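Local coordinates for protein probable hydrogenase maturation factor HypB (Methanocaldococcus jannaschii, PDB 2HF9) that binds GTP, which it probably hydrolyses slowly, and probably helps insert nickel into [NiFe] hydrogenases during their maturation, at residues Phe41-Ala46 against Leu53-Leu58; Ile124-Val127 against Cys132-Asp135; Ile147-Gly152 against Asp178-Asp183. All coordinates share one frame; numbering follows the deposited sequence.

Contact 1 of 3, residues Phe41-Ala46 against Leu53-Leu58. With GSP (5'-guanosine-diphosphate-monothiophosphate), chain E.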
loop_
_atom_site.group_PDB
_atom_site.type_symbol
_atom_site.label_atom_id
_atom_site.label_comp_id
_atom_site.label_asym_id
_atom_site.label_seq_id
_atom_site.Cartn_x
_atom_site.Cartn_y
_atom_site.Cartn_z
ATOM N N PHE A 41 -16.424 -0.486 -12.934
ATOM C CA PHE A 41 -15.257 0.322 -12.594
ATOM C C PHE A 41 -14.363 -0.392 -11.576
ATOM O O PHE A 41 -14.834 -0.852 -10.532
ATOM C CB PHE A 41 -15.692 1.692 -12.048
ATOM C CG PHE A 41 -16.404 2.558 -13.057
ATOM C CD1 PHE A 41 -17.782 2.456 -13.238
ATOM C CD2 PHE A 41 -15.697 3.488 -13.816
ATOM C CE1 PHE A 41 -18.442 3.258 -14.169
ATOM C CE2 PHE A 41 -16.354 4.300 -14.746
ATOM C CZ PHE A 41 -17.731 4.181 -14.920
ATOM N N ASP A 42 -13.074 -0.475 -11.896
ATOM C CA ASP A 42 -12.070 -1.073 -11.021
ATOM C C ASP A 42 -11.372 0.040 -10.221
ATOM O O ASP A 42 -10.648 0.859 -10.788
ATOM C CB ASP A 42 -11.069 -1.876 -11.876
ATOM C CG ASP A 42 -9.959 -2.540 -11.060
ATOM O OD1 ASP A 42 -9.936 -2.445 -9.819
ATOM O OD2 ASP A 42 -9.093 -3.175 -11.684
ATOM N N PHE A 43 -11.619 0.066 -8.912
ATOM C CA PHE A 43 -11.016 1.042 -8.010
ATOM C C PHE A 43 -9.775 0.446 -7.358
ATOM O O PHE A 43 -9.878 -0.415 -6.481
ATOM C CB PHE A 43 -12.007 1.476 -6.923
ATOM C CG PHE A 43 -13.142 2.319 -7.430
ATOM C CD1 PHE A 43 -14.261 1.728 -8.012
ATOM C CD2 PHE A 43 -13.106 3.704 -7.297
ATOM C CE1 PHE A 43 -15.317 2.505 -8.479
ATOM C CE2 PHE A 43 -14.160 4.492 -7.756
ATOM C CZ PHE A 43 -15.269 3.888 -8.348
ATOM N N MET A 44 -8.613 0.904 -7.816
ATOM C CA MET A 44 -7.319 0.500 -7.280
ATOM C C MET A 44 -6.716 1.642 -6.471
ATOM O O MET A 44 -7.157 2.785 -6.580
ATOM C CB MET A 44 -6.356 0.137 -8.421
ATOM C CG MET A 44 -6.717 -1.126 -9.198
ATOM S SD MET A 44 -5.697 -1.311 -10.679
ATOM C CE MET A 44 -6.457 -0.093 -11.756
ATOM N N GLY A 45 -5.709 1.331 -5.662
ATOM C CA GLY A 45 -4.969 2.354 -4.938
ATOM C C GLY A 45 -4.050 1.811 -3.865
ATOM O O GLY A 45 -3.953 0.593 -3.665
ATOM N N ALA A 46 -3.375 2.722 -3.173
ATOM C CA ALA A 46 -2.515 2.362 -2.052
ATOM C C ALA A 46 -3.379 2.048 -0.826
ATOM O O ALA A 46 -4.609 2.143 -0.884
ATOM C CB ALA A 46 -1.541 3.487 -1.758
ATOM N N LEU A 53 -14.347 5.451 0.783
ATOM C CA LEU A 53 -15.011 6.740 0.953
ATOM C C LEU A 53 -15.471 7.323 -0.387
ATOM O O LEU A 53 -16.563 7.881 -0.477
ATOM C CB LEU A 53 -14.122 7.729 1.708
ATOM C CG LEU A 53 -14.788 9.015 2.222
ATOM C CD1 LEU A 53 -16.065 8.741 3.023
ATOM C CD2 LEU A 53 -13.796 9.820 3.052
ATOM N N LEU A 54 -14.646 7.179 -1.423
ATOM C CA LEU A 54 -15.016 7.606 -2.773
ATOM C C LEU A 54 -16.226 6.831 -3.288
ATOM O O LEU A 54 -17.171 7.424 -3.817
ATOM C CB LEU A 54 -13.836 7.456 -3.744
ATOM C CG LEU A 54 -14.085 7.827 -5.214
ATOM C CD1 LEU A 54 -14.557 9.280 -5.367
ATOM C CD2 LEU A 54 -12.844 7.569 -6.061
ATOM N N ILE A 55 -16.190 5.510 -3.129
ATOM C CA ILE A 55 -17.289 4.645 -3.567
ATOM C C ILE A 55 -18.584 5.004 -2.822
ATOM O O ILE A 55 -19.654 5.117 -3.438
ATOM C CB ILE A 55 -16.919 3.139 -3.427
ATOM C CG1 ILE A 55 -15.978 2.722 -4.564
ATOM C CG2 ILE A 55 -18.172 2.251 -3.421
ATOM C CD1 ILE A 55 -15.292 1.382 -4.358
ATOM N N GLU A 56 -18.466 5.216 -1.513
ATOM C CA GLU A 56 -19.593 5.642 -0.673
ATOM C C GLU A 56 -20.222 6.928 -1.195
ATOM O O GLU A 56 -21.439 7.001 -1.367
ATOM C CB GLU A 56 -19.151 5.843 0.780
ATOM C CG GLU A 56 -18.873 4.558 1.538
ATOM C CD GLU A 56 -18.501 4.812 2.985
ATOM O OE1 GLU A 56 -19.271 4.404 3.871
ATOM O OE2 GLU A 56 -17.453 5.433 3.240
ATOM N N LYS A 57 -19.386 7.931 -1.455
ATOM C CA LYS A 57 -19.850 9.210 -1.991
ATOM C C LYS A 57 -20.485 9.055 -3.371
ATOM O O LYS A 57 -21.508 9.680 -3.658
ATOM C CB LYS A 57 -18.712 10.244 -2.033
ATOM C CG LYS A 57 -18.199 10.688 -0.661
ATOM C CD LYS A 57 -19.249 11.457 0.118
ATOM C CE LYS A 57 -18.690 12.011 1.418
ATOM N NZ LYS A 57 -19.757 12.748 2.161
ATOM N N LEU A 58 -19.880 8.223 -4.220
ATOM C CA LEU A 58 -20.440 7.942 -5.543
ATOM C C LEU A 58 -21.812 7.268 -5.480
ATOM O O LEU A 58 -22.728 7.659 -6.214
ATOM C CB LEU A 58 -19.470 7.122 -6.396
ATOM C CG LEU A 58 -18.216 7.850 -6.901
ATOM C CD1 LEU A 58 -17.272 6.857 -7.561
ATOM C CD2 LEU A 58 -18.563 8.978 -7.865
HETATM P PG GSP E . -8.425 0.320 2.347
HETATM O O3B GSP E . -8.533 1.924 2.435
HETATM S S1G GSP E . -7.019 -0.118 1.451
HETATM O O2G GSP E . -8.315 -0.177 3.800
HETATM O O3G GSP E . -9.704 -0.236 1.700
HETATM P PB GSP E . -9.386 2.844 1.420
HETATM O O1B GSP E . -8.526 3.208 0.276
HETATM O O2B GSP E . -10.666 2.238 1.011
HETATM P PA GSP E . -10.783 4.696 3.180
HETATM O O1A GSP E . -11.952 5.089 2.358
HETATM O O2A GSP E . -11.144 3.687 4.208
HETATM O O3A GSP E . -9.546 4.205 2.274
HETATM O "O5'" GSP E . -10.149 6.023 3.816
HETATM C "C5'" GSP E . -8.988 5.964 4.622
HETATM C "C4'" GSP E . -8.992 7.119 5.618
HETATM O "O4'" GSP E . -8.763 8.352 4.957
HETATM C "C3'" GSP E . -10.309 7.270 6.360
HETATM O "O3'" GSP E . -9.971 7.612 7.685
HETATM C "C2'" GSP E . -10.992 8.434 5.675
HETATM O "O2'" GSP E . -11.809 9.164 6.551
HETATM C "C1'" GSP E . -9.808 9.271 5.231
HETATM N N9 GSP E . -9.984 10.071 4.008
HETATM C C8 GSP E . -10.326 9.642 2.749
HETATM N N7 GSP E . -10.312 10.713 1.925
HETATM C C5 GSP E . -9.951 11.808 2.634
HETATM C C6 GSP E . -9.775 13.147 2.288
HETATM O O6 GSP E . -9.958 13.520 1.130
HETATM N N1 GSP E . -9.383 14.052 3.259
HETATM C C2 GSP E . -9.176 13.631 4.562
HETATM N N2 GSP E . -8.806 14.505 5.494
HETATM N N3 GSP E . -9.348 12.302 4.901
HETATM C C4 GSP E . -9.728 11.410 3.945
#
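The ring of Phe43 meets three aliphatic side chains of the helix, each from its own direction. Ile55 comes over one face: its CG1 stands 3.8 Å from the ring centroid and only 3° off the ring normal, a CH-pi contact, and its CD1 reaches on to Phe43 CD1. Leu54 and Leu58 lie instead at the rim, near the ring plane, with Leu54 CD2 3.8 Å from Phe43 CE2 and Leu58 CD1 3.7 Å from Phe43 CZ. Ile55 gains the face because CG1 is anti to its carbonyl carbon (chi1 -77°), which carries the branch across to the aromatic ring. The ring of Phe123, from strand 121-125, also meets Phe43, the planes nearly perpendicular, while Leu215 and Phe211 of helix 211-224 touch Leu58. The axes of strand 41-45 and helix 53-58 run roughly antiparallel, at 148°, and approach to 10.9 Å. In the first turn of helix 51-62, Leu53 N donates to O1A of the nucleotide's alpha-phosphate at 2.9 Å. A strand leading through a glycine-rich loop into a helix, with backbone amides turned to the phosphates, is the P-loop (Walker A) element of nucleoside triphosphate hydrolases, here consistent with Gly45, Gly50, Lys51 and Thr52.

Contact 2 of 3, residues Ile124-Val127 against Cys132-Asp135. With MG (magnesium ion), chain C; GSP (5'-guanosine-diphosphate-monothiophosphate), chain E.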
loop_
_atom_site.group_PDB
_atom_site.type_symbol
_atom_site.label_atom_id
_atom_site.label_comp_id
_atom_site.label_asym_id
_atom_site.label_seq_id
_atom_site.Cartn_x
_atom_site.Cartn_y
_atom_site.Cartn_z
ATOM N N ILE A 124 -16.053 -1.951 -8.231
ATOM C CA ILE A 124 -15.223 -2.984 -7.626
ATOM C C ILE A 124 -14.069 -2.348 -6.862
ATOM O O ILE A 124 -13.240 -1.654 -7.458
ATOM C CB ILE A 124 -14.647 -3.958 -8.685
ATOM C CG1 ILE A 124 -15.752 -4.497 -9.601
ATOM C CG2 ILE A 124 -13.871 -5.093 -8.004
ATOM C CD1 ILE A 124 -15.245 -5.455 -10.677
ATOM N N GLU A 125 -14.016 -2.573 -5.551
ATOM C CA GLU A 125 -12.858 -2.128 -4.784
ATOM C C GLU A 125 -11.809 -3.224 -4.742
ATOM O O GLU A 125 -11.987 -4.252 -4.085
ATOM C CB GLU A 125 -13.219 -1.675 -3.370
ATOM C CG GLU A 125 -12.017 -1.087 -2.638
ATOM C CD GLU A 125 -12.378 -0.381 -1.355
ATOM O OE1 GLU A 125 -13.545 0.018 -1.199
ATOM O OE2 GLU A 125 -11.494 -0.227 -0.487
ATOM N N ASN A 126 -10.720 -2.988 -5.466
ATOM C CA ASN A 126 -9.602 -3.909 -5.523
ATOM C C ASN A 126 -8.840 -3.887 -4.202
ATOM O O ASN A 126 -9.095 -3.039 -3.343
ATOM C CB ASN A 126 -8.675 -3.505 -6.673
ATOM C CG ASN A 126 -8.057 -4.692 -7.375
ATOM O OD1 ASN A 126 -7.596 -5.646 -6.741
ATOM N ND2 ASN A 126 -8.028 -4.632 -8.698
ATOM N N VAL A 127 -7.901 -4.810 -4.032
ATOM C CA VAL A 127 -7.079 -4.805 -2.822
ATOM C C VAL A 127 -6.114 -3.608 -2.871
ATOM O O VAL A 127 -5.699 -3.187 -3.953
ATOM C CB VAL A 127 -6.327 -6.144 -2.605
ATOM C CG1 VAL A 127 -7.214 -7.345 -2.954
ATOM C CG2 VAL A 127 -5.065 -6.180 -3.412
ATOM N N CYS A 132 0.688 -5.303 -7.854
ATOM C CA CYS A 132 0.061 -6.479 -8.487
ATOM C C CYS A 132 -1.167 -6.217 -9.367
ATOM O O CYS A 132 -1.275 -6.814 -10.444
ATOM C CB CYS A 132 -0.316 -7.527 -7.440
ATOM S SG CYS A 132 0.924 -7.884 -6.198
ATOM N N PRO A 133 -2.111 -5.363 -8.907
ATOM C CA PRO A 133 -3.328 -5.151 -9.701
ATOM C C PRO A 133 -3.094 -4.584 -11.105
ATOM O O PRO A 133 -3.981 -4.676 -11.955
ATOM C CB PRO A 133 -4.131 -4.156 -8.850
ATOM C CG PRO A 133 -3.612 -4.328 -7.466
ATOM C CD PRO A 133 -2.149 -4.582 -7.655
ATOM N N ALA A 134 -1.913 -4.016 -11.347
ATOM C CA ALA A 134 -1.584 -3.429 -12.646
ATOM C C ALA A 134 -1.744 -4.423 -13.798
ATOM O O ALA A 134 -2.262 -4.069 -14.860
ATOM C CB ALA A 134 -0.173 -2.859 -12.630
ATOM N N ASP A 135 -1.314 -5.664 -13.572
ATOM C CA ASP A 135 -1.315 -6.699 -14.611
ATOM C C ASP A 135 -2.615 -7.500 -14.715
ATOM O O ASP A 135 -2.759 -8.323 -15.620
ATOM C CB ASP A 135 -0.142 -7.664 -14.400
ATOM C CG ASP A 135 1.212 -6.999 -14.593
ATOM O OD1 ASP A 135 1.308 -6.022 -15.370
ATOM O OD2 ASP A 135 2.186 -7.465 -13.965
HETATM MG MG MG C . -11.522 0.460 1.543
HETATM P PG GSP E . -8.425 0.320 2.347
HETATM O O3B GSP E . -8.533 1.924 2.435
HETATM S S1G GSP E . -7.019 -0.118 1.451
HETATM O O2G GSP E . -8.315 -0.177 3.800
HETATM O O3G GSP E . -9.704 -0.236 1.700
HETATM P PB GSP E . -9.386 2.844 1.420
HETATM O O1B GSP E . -8.526 3.208 0.276
HETATM O O2B GSP E . -10.666 2.238 1.011
HETATM P PA GSP E . -10.783 4.696 3.180
HETATM O O1A GSP E . -11.952 5.089 2.358
HETATM O O2A GSP E . -11.144 3.687 4.208
HETATM O O3A GSP E . -9.546 4.205 2.274
HETATM O "O5'" GSP E . -10.149 6.023 3.816
HETATM C "C5'" GSP E . -8.988 5.964 4.622
HETATM C "C4'" GSP E . -8.992 7.119 5.618
HETATM O "O4'" GSP E . -8.763 8.352 4.957
HETATM C "C3'" GSP E . -10.309 7.270 6.360
HETATM O "O3'" GSP E . -9.971 7.612 7.685
HETATM C "C2'" GSP E . -10.992 8.434 5.675
HETATM O "O2'" GSP E . -11.809 9.164 6.551
HETATM C "C1'" GSP E . -9.808 9.271 5.231
HETATM N N9 GSP E . -9.984 10.071 4.008
HETATM C C8 GSP E . -10.326 9.642 2.749
HETATM N N7 GSP E . -10.312 10.713 1.925
HETATM C C5 GSP E . -9.951 11.808 2.634
HETATM C C6 GSP E . -9.775 13.147 2.288
HETATM O O6 GSP E . -9.958 13.520 1.130
HETATM N N1 GSP E . -9.383 14.052 3.259
HETATM C C2 GSP E . -9.176 13.631 4.562
HETATM N N2 GSP E . -8.806 14.505 5.494
HETATM N N3 GSP E . -9.348 12.302 4.901
HETATM C C4 GSP E . -9.728 11.410 3.945
HETATM O O HOH W 1 -11.604 1.101 3.479
#
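Pro133 packs against Asn126 and Val127, the side chains of Pro133 and Asn126 crossing obliquely. The nearest atoms are Pro133 CB and Asn126 ND2, 3.9 Å apart, and beside them Pro133 CG lies 4.2 Å from the backbone oxygen Val127 O. These are van der Waals contacts, and the two segments bury only 96 Å² between them, so the firmness of this side comes from how the amide is held. Asn126 OD1 accepts from Val127 N at 2.9 Å, in the carbonyl plane and on a lone pair, although the N-H...O angle of 139° is bent. The same OD1 also accepts from Leu102 N, while ND2 donates to Asp42 OD1; with both ends engaged, the amide cannot turn easily and offers the proline a fixed surface. Met44 of strand 39-45 touches both residues.

The other side of the contact is looser. Cys132, Ala134 and Asp135 are partly exposed, and their turn has helical backbone angles but just one weak internal bond, Asp135 N to Cys132 O at 3.3 Å. Cys132 takes its sulfur into a disulfide with Cys100 of the same chain, and also packs on Cys100 of the second subunit.

On the strand, Glu125 has an extended chain, CG anti to the backbone N (chi1 -174°), and its OE2 binds magnesium at 2.1 Å. Thr52, Asp80, a water and two nucleotide oxygens, O2B and O3G, complete the site. One short segment thus carries a magnesium ligand and packs on the proline next to Cys132, an experimentally established zinc ligand and, by similarity, a nickel ligand. This proximity is consistent with communication between nucleotide state and metal binding; in this structure the disulfide ties up both sulfurs, which are probably not available to the metal as thiolates.

Contact 3 of 3, residues Ile147-Gly152 against Asp178-Asp183. With GSP (5'-guanosine-diphosphate-monothiophosphate), chain H.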
loop_
_atom_site.group_PDB
_atom_site.type_symbol
_atom_site.label_atom_id
_atom_site.label_comp_id
_atom_site.label_asym_id
_atom_site.label_seq_id
_atom_site.Cartn_x
_atom_site.Cartn_y
_atom_site.Cartn_z
ATOM N N ILE A 147 -4.667 7.514 -5.343
ATOM C CA ILE A 147 -3.580 7.711 -4.397
ATOM C C ILE A 147 -3.889 8.963 -3.598
ATOM O O ILE A 147 -4.834 9.689 -3.914
ATOM C CB ILE A 147 -2.172 7.791 -5.062
ATOM C CG1 ILE A 147 -2.084 8.927 -6.107
ATOM C CG2 ILE A 147 -1.735 6.403 -5.573
ATOM C CD1 ILE A 147 -2.620 8.592 -7.501
ATOM N N SER A 148 -3.122 9.211 -2.550
ATOM C CA SER A 148 -3.404 10.373 -1.729
ATOM C C SER A 148 -2.140 11.115 -1.332
ATOM O O SER A 148 -1.047 10.538 -1.306
ATOM C CB SER A 148 -4.244 9.983 -0.510
ATOM O OG SER A 148 -3.475 9.276 0.438
ATOM N N THR A 149 -2.301 12.402 -1.027
ATOM C CA THR A 149 -1.172 13.270 -0.688
ATOM C C THR A 149 -0.350 12.730 0.486
ATOM O O THR A 149 0.862 12.925 0.537
ATOM C CB THR A 149 -1.638 14.714 -0.375
ATOM O OG1 THR A 149 -2.463 14.710 0.795
ATOM C CG2 THR A 149 -2.431 15.294 -1.553
ATOM N N THR A 150 -1.013 12.022 1.401
ATOM C CA THR A 150 -0.382 11.553 2.637
ATOM C C THR A 150 0.608 10.399 2.451
ATOM O O THR A 150 1.324 10.037 3.388
ATOM C CB THR A 150 -1.423 11.203 3.722
ATOM O OG1 THR A 150 -2.305 10.173 3.251
ATOM C CG2 THR A 150 -2.228 12.435 4.095
ATOM N N GLU A 151 0.640 9.836 1.246
ATOM C CA GLU A 151 1.614 8.808 0.878
ATOM C C GLU A 151 2.928 9.443 0.397
ATOM O O GLU A 151 3.930 8.756 0.216
ATOM C CB GLU A 151 1.030 7.895 -0.204
ATOM C CG GLU A 151 -0.170 7.059 0.264
ATOM C CD GLU A 151 -1.310 7.019 -0.747
ATOM O OE1 GLU A 151 -1.051 7.116 -1.969
ATOM O OE2 GLU A 151 -2.475 6.881 -0.314
ATOM N N GLY A 152 2.912 10.759 0.198
ATOM C CA GLY A 152 4.070 11.482 -0.326
ATOM C C GLY A 152 3.885 11.840 -1.787
ATOM O O GLY A 152 3.168 11.149 -2.523
ATOM N N ASP A 178 -0.349 20.200 2.596
ATOM C CA ASP A 178 0.579 21.070 3.320
ATOM C C ASP A 178 1.108 20.427 4.600
ATOM O O ASP A 178 2.254 20.647 4.982
ATOM C CB ASP A 178 -0.072 22.421 3.628
ATOM C CG ASP A 178 -0.357 23.239 2.371
ATOM O OD1 ASP A 178 0.094 22.852 1.270
ATOM O OD2 ASP A 178 -1.037 24.277 2.488
ATOM N N ALA A 179 0.270 19.620 5.250
ATOM C CA ALA A 179 0.636 18.974 6.509
ATOM C C ALA A 179 1.656 17.842 6.343
ATOM O O ALA A 179 2.374 17.520 7.285
ATOM C CB ALA A 179 -0.616 18.487 7.238
ATOM N N VAL A 180 1.713 17.249 5.150
ATOM C CA VAL A 180 2.725 16.237 4.809
ATOM C C VAL A 180 3.862 16.797 3.956
ATOM O O VAL A 180 4.862 16.111 3.712
ATOM C CB VAL A 180 2.113 15.009 4.065
ATOM C CG1 VAL A 180 1.318 14.146 5.019
ATOM C CG2 VAL A 180 1.255 15.449 2.882
ATOM N N GLY A 181 3.703 18.034 3.497
ATOM C CA GLY A 181 4.693 18.675 2.633
ATOM C C GLY A 181 4.629 18.189 1.196
ATOM O O GLY A 181 5.628 18.240 0.475
ATOM N N ALA A 182 3.451 17.721 0.779
ATOM C CA ALA A 182 3.248 17.209 -0.578
ATOM C C ALA A 182 2.895 18.326 -1.553
ATOM O O ALA A 182 2.075 19.188 -1.248
ATOM C CB ALA A 182 2.169 16.133 -0.589
ATOM N N ASP A 183 3.525 18.296 -2.725
ATOM C CA ASP A 183 3.286 19.279 -3.778
ATOM C C ASP A 183 2.266 18.690 -4.744
ATOM O O ASP A 183 2.611 17.842 -5.565
ATOM C CB ASP A 183 4.604 19.603 -4.499
ATOM C CG ASP A 183 4.472 20.736 -5.524
ATOM O OD1 ASP A 183 3.351 21.039 -5.984
ATOM O OD2 ASP A 183 5.517 21.322 -5.884
HETATM P PG GSP H . 7.532 4.513 0.253
HETATM O O3B GSP H . 7.170 5.570 1.411
HETATM S S1G GSP H . 6.550 3.100 0.354
HETATM O O2G GSP H . 7.298 5.263 -1.073
HETATM O O3G GSP H . 9.013 4.132 0.371
HETATM P PB GSP H . 7.802 5.589 2.894
HETATM O O1B GSP H . 7.058 4.620 3.724
HETATM O O2B GSP H . 9.263 5.394 2.914
HETATM P PA GSP H . 8.229 8.409 3.376
HETATM O O1A GSP H . 9.302 8.398 4.391
HETATM O O2A GSP H . 8.740 8.710 2.016
HETATM O O3A GSP H . 7.374 7.049 3.431
HETATM O "O5'" GSP H . 7.103 9.465 3.829
HETATM C "C5'" GSP H . 5.985 9.735 3.006
HETATM C "C4'" GSP H . 5.475 11.140 3.315
HETATM O "O4'" GSP H . 4.935 11.180 4.627
HETATM C "C3'" GSP H . 6.591 12.172 3.280
HETATM O "O3'" GSP H . 6.078 13.321 2.649
HETATM C "C2'" GSP H . 6.894 12.462 4.736
HETATM O "O2'" GSP H . 7.318 13.789 4.915
HETATM C "C1'" GSP H . 5.547 12.206 5.388
HETATM N N9 GSP H . 5.595 11.791 6.801
HETATM C C8 GSP H . 6.224 10.700 7.351
HETATM N N7 GSP H . 5.972 10.698 8.682
HETATM C C5 GSP H . 5.185 11.757 8.983
HETATM C C6 GSP H . 4.625 12.229 10.171
HETATM O O6 GSP H . 4.821 11.650 11.235
HETATM N N1 GSP H . 3.841 13.367 10.150
HETATM C C2 GSP H . 3.613 14.035 8.962
HETATM N N2 GSP H . 2.862 15.129 8.937
HETATM N N3 GSP H . 4.168 13.563 7.789
HETATM C C4 GSP H . 4.937 12.444 7.802
#
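Ser148 OG is gripped by several groups: it donates to Glu151 OE2 at 2.7 Å and is also hydrogen-bonded to Lys173 NZ. Glu151 folds back over Ser148, its OE1 accepting from Ser148 N at 3.0 Å with a nearly straight N-H...O angle of 169°. Both bonds meet the carboxylate from above its plane, and OE2 has a further partner in Ser49 OG. These bonds, with the backbone bond Glu151 N to Ser148 O, span the 3-10 turn at 149-151.

Across the contact the touching is by van der Waals contact, of methyls with a backbone carbonyl and with another methyl. Val180 straddles the turn with its two methyls: CG2 rests 3.5 Å from Thr149 O, and CG1, anti to the carbonyl carbon (chi1 -73°), lies 4.0 Å from Thr150 CG2. Ala182 CB also lies near Thr149 O, at 3.6 Å, and close to Thr149 CB. Thr149 OG1 is bonded to Lys173 O.

Val180 and its neighbour also reach a nucleotide bound mainly by the second subunit, among others through its Gly50, Thr52 and Asp175. The base amino group N2 donates to Ala179 O at 2.9 Å, and a weak bond joins O3' to Val180 O. Thr150 packs on Thr150, and Val180 on Leu176, of the second subunit, which places the contact at the dimer interface, where the turn leaving strand 142-148 meets the end of helix 177-180, closed by a Schellman motif at Gly181, just before helix 184-194.

Overall arrangement
From the N terminus, contact 1 closes first, spanning the phosphate-binding loop between strand 39-45 and helix 51-62. Contact 2 follows at the end of strand 121-125 and closes a short loop of four intervening residues. Contact 3 spans 25 residues, bringing together the turn after strand 142-148 and the end of helix 177-180. The three are in series; none nests within or crosses another. All reach one parallel sheet, in which strand 39-45 lies between 121-125 and 142-148. Contacts 1 and 2 touch, joined by probable backbone bonds from Ile124 to Phe41 and Phe43, and share one nucleotide. Contact 3 meets contact 1 through Glu151 and Ala46, but serves the other nucleotide.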